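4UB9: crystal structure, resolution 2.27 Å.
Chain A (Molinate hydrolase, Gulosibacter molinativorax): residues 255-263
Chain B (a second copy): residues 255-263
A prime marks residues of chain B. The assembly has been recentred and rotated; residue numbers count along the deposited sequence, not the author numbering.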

ATOM      1  N   ALA A 255       2.650  15.182 -15.098  1.00 33.71           N
ATOM      2  CA  ALA A 255       1.650  14.436 -15.901  1.00 29.87           C
ATOM      3  C   ALA A 255       0.254  15.063 -15.759  1.00 28.76           C
ATOM      4  O   ALA A 255      -0.668  14.416 -15.311  1.00 24.76           O
ATOM      5  CB  ALA A 255       1.603  12.989 -15.458  1.00 30.56           C
ATOM      6  N   PRO A 256       0.115  16.337 -16.111  1.00 26.34           N
ATOM      7  CA  PRO A 256      -1.136  17.026 -15.919  1.00 27.66           C
ATOM      8  C   PRO A 256      -2.202  16.730 -16.968  1.00 27.75           C
ATOM      9  O   PRO A 256      -1.921  16.294 -18.107  1.00 26.65           O
ATOM     10  CB  PRO A 256      -0.722  18.498 -16.020  1.00 29.08           C
ATOM     11  CG  PRO A 256       0.340  18.466 -17.063  1.00 30.07           C
ATOM     12  CD  PRO A 256       1.122  17.200 -16.760  1.00 29.03           C
ATOM     13  N   TYR A 257      -3.429  16.968 -16.547  1.00 30.42           N
ATOM     14  CA  TYR A 257      -4.642  16.749 -17.350  1.00 31.15           C
ATOM     15  C   TYR A 257      -5.519  17.980 -17.283  1.00 32.99           C
ATOM     16  O   TYR A 257      -5.346  18.861 -16.420  1.00 40.16           O
ATOM     17  CB  TYR A 257      -5.463  15.628 -16.756  1.00 31.96           C
ATOM     18  CG  TYR A 257      -4.810  14.287 -16.744  1.00 32.73           C
ATOM     19  CD1 TYR A 257      -4.926  13.421 -17.817  1.00 31.61           C
ATOM     20  CD2 TYR A 257      -4.105  13.851 -15.632  1.00 34.50           C
ATOM     21  CE1 TYR A 257      -4.323  12.166 -17.788  1.00 33.66           C
ATOM     22  CE2 TYR A 257      -3.509  12.583 -15.596  1.00 32.51           C
ATOM     23  CZ  TYR A 257      -3.606  11.760 -16.684  1.00 32.33           C
ATOM     24  OH  TYR A 257      -3.047  10.522 -16.633  1.00 30.83           O
ATOM     25  N   PHE A 258      -6.467  18.054 -18.198  1.00 31.19           N
ATOM     26  CA  PHE A 258      -7.570  19.014 -18.095  1.00 29.61           C
ATOM     27  C   PHE A 258      -8.761  18.358 -17.455  1.00 26.69           C
ATOM     28  O   PHE A 258      -9.113  17.228 -17.743  1.00 28.17           O
ATOM     29  CB  PHE A 258      -7.938  19.567 -19.471  1.00 30.43           C
ATOM     30  CG  PHE A 258      -7.042  20.664 -19.912  1.00 31.36           C
ATOM     31  CD1 PHE A 258      -5.767  20.395 -20.343  1.00 31.53           C
ATOM     32  CD2 PHE A 258      -7.497  21.978 -19.935  1.00 35.86           C
ATOM     33  CE1 PHE A 258      -4.935  21.406 -20.757  1.00 32.58           C
ATOM     34  CE2 PHE A 258      -6.673  23.002 -20.330  1.00 34.69           C
ATOM     35  CZ  PHE A 258      -5.383  22.718 -20.733  1.00 35.31           C
ATOM     36  N   THR A 259      -9.387  19.066 -16.549  1.00 26.74           N
ATOM     37  CA  THR A 259     -10.582  18.532 -15.855  1.00 28.29           C
ATOM     38  C   THR A 259     -11.823  18.458 -16.727  1.00 27.93           C
ATOM     39  O   THR A 259     -12.671  17.556 -16.585  1.00 29.98           O
ATOM     40  CB  THR A 259     -10.901  19.437 -14.634  1.00 29.36           C
ATOM     41  OG1 THR A 259      -9.783  19.422 -13.767  1.00 33.13           O
ATOM     42  CG2 THR A 259     -12.115  18.961 -13.873  1.00 30.25           C
ATOM     43  N   PHE A 260     -11.945  19.450 -17.595  1.00 29.37           N
ATOM     44  CA  PHE A 260     -13.160  19.707 -18.392  1.00 28.68           C
ATOM     45  C   PHE A 260     -12.839  19.880 -19.865  1.00 31.22           C
ATOM     46  O   PHE A 260     -11.743  20.318 -20.214  1.00 30.54           O
ATOM     47  CB  PHE A 260     -13.838  21.001 -17.934  1.00 29.98           C
ATOM     48  CG  PHE A 260     -14.401  20.943 -16.525  1.00 29.72           C
ATOM     49  CD1 PHE A 260     -15.404  20.066 -16.199  1.00 28.62           C
ATOM     50  CD2 PHE A 260     -13.893  21.762 -15.538  1.00 28.59           C
ATOM     51  CE1 PHE A 260     -15.907  20.020 -14.920  1.00 27.39           C
ATOM     52  CE2 PHE A 260     -14.382  21.699 -14.259  1.00 26.25           C
ATOM     53  CZ  PHE A 260     -15.382  20.820 -13.949  1.00 25.56           C
ATOM     54  N   SER A 261     -13.821  19.584 -20.724  1.00 30.52           N
ATOM     55  CA  SER A 261     -13.758  20.026 -22.128  1.00 33.53           C
ATOM     56  C   SER A 261     -13.861  21.526 -22.204  1.00 34.02           C
ATOM     57  O   SER A 261     -14.391  22.178 -21.295  1.00 33.30           O
ATOM     58  CB  SER A 261     -14.899  19.440 -22.966  1.00 35.54           C
ATOM     59  OG  SER A 261     -16.142  19.970 -22.564  1.00 32.03           O
ATOM     60  N   GLU A 262     -13.373  22.098 -23.289  1.00 36.28           N
ATOM     61  CA  GLU A 262     -13.414  23.578 -23.434  1.00 41.75           C
ATOM     62  C   GLU A 262     -14.835  24.090 -23.442  1.00 37.03           C
ATOM     63  O   GLU A 262     -15.167  25.103 -22.869  1.00 39.21           O
ATOM     64  CB  GLU A 262     -12.522  24.083 -24.596  1.00 44.27           C
ATOM     65  CG  GLU A 262     -11.056  23.678 -24.253  1.00 59.33           C
ATOM     66  CD  GLU A 262      -9.954  24.708 -24.485  1.00 65.40           C
ATOM     67  OE1 GLU A 262     -10.265  25.890 -24.696  1.00 69.35           O
ATOM     68  OE2 GLU A 262      -8.759  24.318 -24.398  1.00 63.28           O
ATOM     69  N   ARG A 263     -15.670  23.325 -24.075  1.00 36.75           N
ATOM     70  CA  ARG A 263     -17.102  23.570 -24.120  1.00 39.90           C
ATOM     71  C   ARG A 263     -17.750  23.675 -22.732  1.00 37.01           C
ATOM     72  O   ARG A 263     -18.557  24.556 -22.458  1.00 34.20           O
ATOM     73  CB  ARG A 263     -17.670  22.356 -24.829  1.00 42.23           C
ATOM     74  CG  ARG A 263     -19.084  22.428 -25.275  1.00 47.09           C
ATOM     75  CD  ARG A 263     -19.249  21.382 -26.363  1.00 41.90           C
ATOM     76  NE  ARG A 263     -19.728  20.102 -25.848  1.00 42.04           N
ATOM     77  CZ  ARG A 263     -20.803  19.451 -26.321  1.00 36.65           C
ATOM     78  NH1 ARG A 263     -21.492  19.945 -27.315  1.00 34.26           N
ATOM     79  NH2 ARG A 263     -21.184  18.312 -25.794  1.00 36.74           N
TER
ATOM     80  N   ALA B 255     -14.472   9.509 -13.022  1.00 33.28           N
ATOM     81  CA  ALA B 255     -13.709  10.741 -12.790  1.00 34.46           C
ATOM     82  C   ALA B 255     -12.763  11.019 -13.912  1.00 33.67           C
ATOM     83  O   ALA B 255     -11.569  11.171 -13.714  1.00 36.23           O
ATOM     84  CB  ALA B 255     -12.948  10.662 -11.466  1.00 34.43           C
ATOM     85  N   PRO B 256     -13.292  11.109 -15.116  1.00 32.68           N
ATOM     86  CA  PRO B 256     -12.436  11.298 -16.268  1.00 30.99           C
ATOM     87  C   PRO B 256     -11.879  12.720 -16.481  1.00 28.87           C
ATOM     88  O   PRO B 256     -12.469  13.731 -16.064  1.00 27.59           O
ATOM     89  CB  PRO B 256     -13.370  10.924 -17.433  1.00 32.29           C
ATOM     90  CG  PRO B 256     -14.675  11.483 -16.960  1.00 34.80           C
ATOM     91  CD  PRO B 256     -14.714  11.175 -15.474  1.00 31.48           C
ATOM     92  N   TYR B 257     -10.781  12.753 -17.237  1.00 27.45           N
ATOM     93  CA  TYR B 257     -10.076  13.952 -17.588  1.00 28.00           C
ATOM     94  C   TYR B 257      -9.821  14.005 -19.088  1.00 28.42           C
ATOM     95  O   TYR B 257      -9.900  12.989 -19.767  1.00 29.25           O
ATOM     96  CB  TYR B 257      -8.696  13.957 -16.910  1.00 31.13           C
ATOM     97  CG  TYR B 257      -8.687  13.958 -15.389  1.00 29.14           C
ATOM     98  CD1 TYR B 257      -8.722  15.142 -14.689  1.00 29.91           C
ATOM     99  CD2 TYR B 257      -8.621  12.779 -14.681  1.00 28.21           C
ATOM    100  CE1 TYR B 257      -8.743  15.152 -13.294  1.00 29.01           C
ATOM    101  CE2 TYR B 257      -8.630  12.763 -13.298  1.00 29.04           C
ATOM    102  CZ  TYR B 257      -8.664  13.952 -12.611  1.00 28.14           C
ATOM    103  OH  TYR B 257      -8.668  13.937 -11.265  1.00 30.17           O
ATOM    104  N   PHE B 258      -9.457  15.188 -19.583  1.00 27.98           N
ATOM    105  CA  PHE B 258      -8.857  15.315 -20.897  1.00 30.07           C
ATOM    106  C   PHE B 258      -7.324  15.276 -20.793  1.00 31.12           C
ATOM    107  O   PHE B 258      -6.741  15.937 -19.949  1.00 26.83           O
ATOM    108  CB  PHE B 258      -9.320  16.620 -21.600  1.00 31.68           C
ATOM    109  CG  PHE B 258     -10.663  16.498 -22.242  1.00 33.53           C
ATOM    110  CD1 PHE B 258     -11.799  16.397 -21.452  1.00 34.53           C
ATOM    111  CD2 PHE B 258     -10.793  16.405 -23.604  1.00 38.47           C
ATOM    112  CE1 PHE B 258     -13.038  16.260 -22.016  1.00 39.95           C
ATOM    113  CE2 PHE B 258     -12.049  16.258 -24.193  1.00 40.89           C
ATOM    114  CZ  PHE B 258     -13.170  16.191 -23.399  1.00 38.92           C
ATOM    115  N   THR B 259      -6.690  14.551 -21.695  1.00 27.67           N
ATOM    116  CA  THR B 259      -5.243  14.501 -21.740  1.00 26.93           C
ATOM    117  C   THR B 259      -4.550  15.785 -22.226  1.00 29.39           C
ATOM    118  O   THR B 259      -3.477  16.168 -21.743  1.00 29.10           O
ATOM    119  CB  THR B 259      -4.832  13.362 -22.645  1.00 26.81           C
ATOM    120  OG1 THR B 259      -5.360  12.133 -22.120  1.00 30.39           O
ATOM    121  CG2 THR B 259      -3.333  13.229 -22.720  1.00 28.29           C
ATOM    122  N   PHE B 260      -5.201  16.441 -23.179  1.00 30.13           N
ATOM    123  CA  PHE B 260      -4.646  17.568 -23.920  1.00 29.51           C
ATOM    124  C   PHE B 260      -5.610  18.740 -23.988  1.00 32.74           C
ATOM    125  O   PHE B 260      -6.821  18.570 -23.932  1.00 35.38           O
ATOM    126  CB  PHE B 260      -4.367  17.149 -25.374  1.00 29.64           C
ATOM    127  CG  PHE B 260      -3.305  16.079 -25.525  1.00 29.82           C
ATOM    128  CD1 PHE B 260      -2.005  16.330 -25.160  1.00 28.07           C
ATOM    129  CD2 PHE B 260      -3.623  14.825 -26.023  1.00 28.02           C
ATOM    130  CE1 PHE B 260      -1.039  15.355 -25.289  1.00 29.41           C
ATOM    131  CE2 PHE B 260      -2.656  13.835 -26.137  1.00 29.43           C
ATOM    132  CZ  PHE B 260      -1.354  14.103 -25.782  1.00 26.78           C
ATOM    133  N   SER B 261      -5.055  19.939 -24.156  1.00 37.25           N
ATOM    134  CA  SER B 261      -5.864  21.110 -24.553  1.00 34.47           C
ATOM    135  C   SER B 261      -6.381  20.915 -25.979  1.00 35.00           C
ATOM    136  O   SER B 261      -5.802  20.163 -26.766  1.00 36.98           O
ATOM    137  CB  SER B 261      -5.045  22.388 -24.504  1.00 30.86           C
ATOM    138  OG  SER B 261      -4.055  22.388 -25.525  1.00 31.90           O
ATOM    139  N   GLU B 262      -7.438  21.624 -26.328  1.00 37.32           N
ATOM    140  CA  GLU B 262      -8.032  21.471 -27.690  1.00 43.34           C
ATOM    141  C   GLU B 262      -7.079  21.931 -28.759  1.00 37.46           C
ATOM    142  O   GLU B 262      -6.916  21.294 -29.788  1.00 41.31           O
ATOM    143  CB  GLU B 262      -9.446  22.071 -27.791  1.00 51.20           C
ATOM    144  CG  GLU B 262     -10.354  21.290 -26.789  1.00 67.68           C
ATOM    145  CD  GLU B 262     -11.737  20.853 -27.255  1.00 66.30           C
ATOM    146  OE1 GLU B 262     -12.025  20.933 -28.447  1.00 68.97           O
ATOM    147  OE2 GLU B 262     -12.540  20.432 -26.383  1.00 71.02           O
ATOM    148  N   ARG B 263      -6.365  22.973 -28.442  1.00 31.43           N
ATOM    149  CA  ARG B 263      -5.271  23.487 -29.266  1.00 34.82           C
ATOM    150  C   ARG B 263      -4.187  22.431 -29.586  1.00 37.75           C
ATOM    151  O   ARG B 263      -3.742  22.295 -30.717  1.00 39.12           O
ATOM    152  CB  ARG B 263      -4.644  24.555 -28.427  1.00 38.01           C
ATOM    153  CG  ARG B 263      -3.703  25.467 -29.080  1.00 40.84           C
ATOM    154  CD  ARG B 263      -3.638  26.714 -28.197  1.00 38.33           C
ATOM    155  NE  ARG B 263      -2.564  26.660 -27.206  1.00 40.53           N
ATOM    156  CZ  ARG B 263      -1.633  27.610 -27.073  1.00 37.04           C
ATOM    157  NH1 ARG B 263      -1.651  28.682 -27.841  1.00 32.82           N
ATOM    158  NH2 ARG B 263      -0.671  27.491 -26.190  1.00 35.11           N
TER

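Two copies of the same loop from molinate hydrolase meet around Phe258, where the backbones form a single antiparallel bridge. Phe258 N donates to Phe258′ O at 2.8 Å, and Phe258′ N donates back to Phe258 O, also at 2.8 Å; N-H...O angles of 158° and 153° leave both bonds moderately bent but well formed. Each residue thus spends its own amide and carbonyl on its counterpart, bringing Phe258 CA and Phe258′ CA to 4.8 Å. The two acceptors, Phe258 O and Phe258′ O, lie 3.5 Å apart without bonding to each other. The end-to-end directions of the stretches differ by 67°.

Next to this bridge, Tyr257 and Tyr257′ point their CA-to-CB bonds toward the opposite stretch, and their CB atoms touch at 3.6 Å (Tyr257 CB to Tyr257′ CB). A broad, mostly apolar ring suits this place because it covers partner backbone; 70 Å² of Tyr257 and 71 Å² of Tyr257′ are covered. Their rings lie obliquely, with centroids 5.3 Å apart and planes at 31°, and the edge of each faces the carbonyl oxygen of the partner phenylalanine 258. Each ring also reaches the backbone two residues along, with Tyr257 CD1 4.1 Å from Thr259′ CA and Thr259 CA 4.0 Å from Tyr257′ CD1. The CA-to-CB bonds of Thr259 and Thr259′ point away, and both OG1 atoms are hydrogen-bonded elsewhere in the structure.

The CA-to-CB bonds of Phe258 and Phe258′ point sideways, close enough for Phe258 CB to meet Phe258′ CB at 3.9 Å. At chi1 of -81° (m), the Phe258 ring lays one face over Ser261′ CA, and the Phe258′ ring over Ser261 CA. Phe258 CE1 lies 3.7 Å from Ser261′ N, and Ser261 CB lies 3.7 Å from Phe258′ CZ. A small side chain suits this place: the ring comes close to the serine backbone, while each serine hydroxyl, in the p rotamer, caps a backbone N just past its stretch at the start of a helix. Flat, apolar and buried, Phe258 and Phe258′ contribute the largest covered areas, 86 and 88 Å² of the 620 Å² total.

Farther out, the two glutamates meet through their aliphatic portions, Glu262 CG to Glu262′ CG at 3.6 Å. Methylene contact lets these acidic residues pack together while Glu262 OE1 and Glu262′ OE1 are hydrogen-bonded elsewhere in the structure. The CA-to-CB bonds of Pro256, Phe260 and their counterparts point away, and these residues lose little surface, although the backbones of Phe260 and Phe260′ still border the Phe258′ and Phe258 rings, respectively.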